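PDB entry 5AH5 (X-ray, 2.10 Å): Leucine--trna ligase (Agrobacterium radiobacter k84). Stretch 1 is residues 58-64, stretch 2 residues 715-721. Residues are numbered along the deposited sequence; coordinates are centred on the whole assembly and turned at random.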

# COMPACT_ATOMS: atom_id res chain seq x y z
N ASP B 58 -14.24 2.99 -4.00
CA ASP B 58 -15.40 3.45 -4.69
C ASP B 58 -16.23 4.54 -3.92
O ASP B 58 -16.79 5.44 -4.50
CB ASP B 58 -16.37 2.32 -4.97
CG ASP B 58 -17.41 2.71 -6.00
OD1 ASP B 58 -17.02 3.23 -7.07
OD2 ASP B 58 -18.62 2.53 -5.77
N THR B 59 -16.43 4.29 -2.62
CA THR B 59 -17.10 5.19 -1.74
C THR B 59 -16.43 6.56 -1.77
O THR B 59 -17.11 7.57 -1.98
CB THR B 59 -17.23 4.58 -0.32
OG1 THR B 59 -18.18 3.49 -0.41
CG2 THR B 59 -17.76 5.61 0.68
N LEU B 60 -15.11 6.59 -1.57
CA LEU B 60 -14.42 7.82 -1.63
C LEU B 60 -14.61 8.48 -3.02
O LEU B 60 -14.94 9.65 -3.13
CB LEU B 60 -12.95 7.55 -1.35
CG LEU B 60 -12.06 8.78 -1.47
CD1 LEU B 60 -12.54 9.90 -0.53
CD2 LEU B 60 -10.67 8.37 -1.11
N ALA B 61 -14.40 7.70 -4.09
CA ALA B 61 -14.43 8.28 -5.42
C ALA B 61 -15.81 8.91 -5.71
O ALA B 61 -15.86 9.98 -6.24
CB ALA B 61 -14.12 7.23 -6.48
N ARG B 62 -16.89 8.21 -5.40
CA ARG B 62 -18.21 8.71 -5.65
C ARG B 62 -18.48 10.04 -4.90
O ARG B 62 -19.10 10.93 -5.44
CB ARG B 62 -19.25 7.68 -5.18
CG ARG B 62 -19.42 6.54 -6.17
CD ARG B 62 -20.35 5.50 -5.59
NE ARG B 62 -20.54 4.37 -6.45
CZ ARG B 62 -21.48 4.22 -7.37
NH1 ARG B 62 -22.38 5.15 -7.63
NH2 ARG B 62 -21.52 3.08 -8.06
N MET B 63 -17.95 10.16 -3.69
CA MET B 63 -18.11 11.37 -2.95
C MET B 63 -17.30 12.46 -3.65
O MET B 63 -17.78 13.59 -3.76
CB MET B 63 -17.63 11.25 -1.50
CG MET B 63 -18.13 12.45 -0.73
SD MET B 63 -17.54 12.47 0.92
CE MET B 63 -15.80 12.82 0.97
N GLN B 64 -16.07 12.16 -4.03
CA GLN B 64 -15.20 13.19 -4.58
C GLN B 64 -15.73 13.65 -5.92
O GLN B 64 -15.69 14.82 -6.21
CB GLN B 64 -13.75 12.79 -4.70
CG GLN B 64 -13.08 12.44 -3.41
CD GLN B 64 -12.94 13.64 -2.50
OE1 GLN B 64 -13.93 14.16 -2.02
NE2 GLN B 64 -11.73 14.05 -2.24
N LEU B 715 -26.04 8.90 1.70
CA LEU B 715 -26.01 7.47 1.72
C LEU B 715 -25.42 6.90 0.40
O LEU B 715 -24.81 5.86 0.45
CB LEU B 715 -27.44 6.93 1.92
CG LEU B 715 -27.57 5.44 1.98
CD1 LEU B 715 -26.82 4.86 3.12
CD2 LEU B 715 -29.03 4.99 1.93
N ALA B 716 -25.56 7.65 -0.69
CA ALA B 716 -25.22 7.22 -2.06
C ALA B 716 -23.85 6.64 -2.28
O ALA B 716 -23.78 5.71 -3.03
CB ALA B 716 -25.44 8.34 -3.06
N PRO B 717 -22.79 7.22 -1.69
CA PRO B 717 -21.49 6.67 -1.84
C PRO B 717 -21.33 5.27 -1.23
O PRO B 717 -20.50 4.47 -1.76
CB PRO B 717 -20.58 7.66 -1.13
CG PRO B 717 -21.29 8.96 -1.15
CD PRO B 717 -22.74 8.58 -1.09
N PHE B 718 -22.13 4.97 -0.19
CA PHE B 718 -22.10 3.73 0.57
C PHE B 718 -23.00 2.70 0.00
O PHE B 718 -22.64 1.52 -0.04
CB PHE B 718 -22.49 3.98 2.10
CG PHE B 718 -21.67 5.03 2.74
CD1 PHE B 718 -20.46 4.73 3.26
CD2 PHE B 718 -22.11 6.35 2.75
CE1 PHE B 718 -19.68 5.69 3.82
CE2 PHE B 718 -21.33 7.34 3.29
CZ PHE B 718 -20.12 7.01 3.83
N ALA B 719 -24.20 3.13 -0.34
CA ALA B 719 -25.26 2.26 -0.84
C ALA B 719 -25.84 2.89 -2.11
O ALA B 719 -27.01 3.29 -2.17
CB ALA B 719 -26.33 1.98 0.18
N PRO B 720 -25.03 2.93 -3.18
CA PRO B 720 -25.37 3.70 -4.39
C PRO B 720 -26.56 3.28 -5.18
O PRO B 720 -27.23 4.14 -5.76
CB PRO B 720 -24.07 3.60 -5.25
CG PRO B 720 -23.44 2.35 -4.81
CD PRO B 720 -23.67 2.40 -3.28
N HIS B 721 -26.87 2.00 -5.18
CA HIS B 721 -27.98 1.47 -5.99
C HIS B 721 -29.35 1.77 -5.38
O HIS B 721 -30.28 2.27 -6.05
CB HIS B 721 -27.87 -0.08 -6.16
CG HIS B 721 -26.53 -0.55 -6.68
ND1 HIS B 721 -25.45 -0.77 -5.85
CD2 HIS B 721 -26.13 -0.86 -7.94
CE1 HIS B 721 -24.44 -1.20 -6.58
NE2 HIS B 721 -24.81 -1.22 -7.85
O HOH W 1 -19.45 1.30 -0.56
O HOH W 2 -23.42 7.04 -5.95

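Stretch 1 is a run of continuous helix, held by the i to i+4 bonds Arg62 N to Asp58 O (2.9 Å), Met63 N to Thr59 O (3.2 Å) and Gln64 N to Leu60 O (2.9 Å). Stretch 2 is less regular: residues 716-718 have helical phi/psi values without the regular bonds, and Ala719, at phi/psi -131/68, occupies the N-cap position before the helix that starts at Pro720. The two segments lie more than 650 residues apart in sequence, yet the CA atoms of Thr59 and Pro717 are 4.6 Å apart. Together the stretches bury 305 Å², most of it on Pro717, Thr59 and Arg62.

Pro717 has the most covered area, 86 Å², and offers both a polar and an apolar surface. Its carbonyl lies 2.9 Å from Thr59 OG1 (to Pro717 O), a hydrogen-bonding distance, although the hydroxyl proton has another acceptor within reach and the bond is not settled. The same oxygen receives a CA-H...O contact, Thr59 CA to Pro717 O at 3.5 Å with 143° at the hydrogen, which fits the close backbone approach. On the apolar side, Pro717 CB is 3.9 Å from Thr59 CG2, and Pro717 CG is 4.3 Å from Met63 CB, one helical turn further along.

Thr59, with chi1 in the m well, therefore uses both branches. Its methyl also sits over a face of the Phe718 ring: CG2 is 4.1 Å from the ring centroid and 28° off the normal, the geometry of a CH-pi contact. The CA-to-CB bond of Phe718 points away from the helix, but the end of the side chain comes nearer and brings CE1 to 3.7 Å from Thr59 CG2. Water 1 adds a polar link, 2.5 Å from Thr59 OG1 and donating to Phe718 O at 3.2 Å.

The CA-to-CB bond of Arg62 points toward stretch 2, and the side chain is extended through chi2 and chi3, both t. A salt bridge within the helix, Arg62 NE to Asp58 OD2 at 2.7 Å with an N-H...O angle of 164°, joins residues four apart and helps to fix the guanidinium. One face of that group is covered by Pro720, whose CB is 3.3 Å from Arg62 NH1; this is packing against a planar cation, with no hydrogen bond between the two residues. NH1 instead donates to water 2 (Arg62 NH1 to water O, 2.7 Å), which in turn makes a weak bond to Ala716 O at 3.2 Å, so the charged group reaches the neighbouring backbone through solvent.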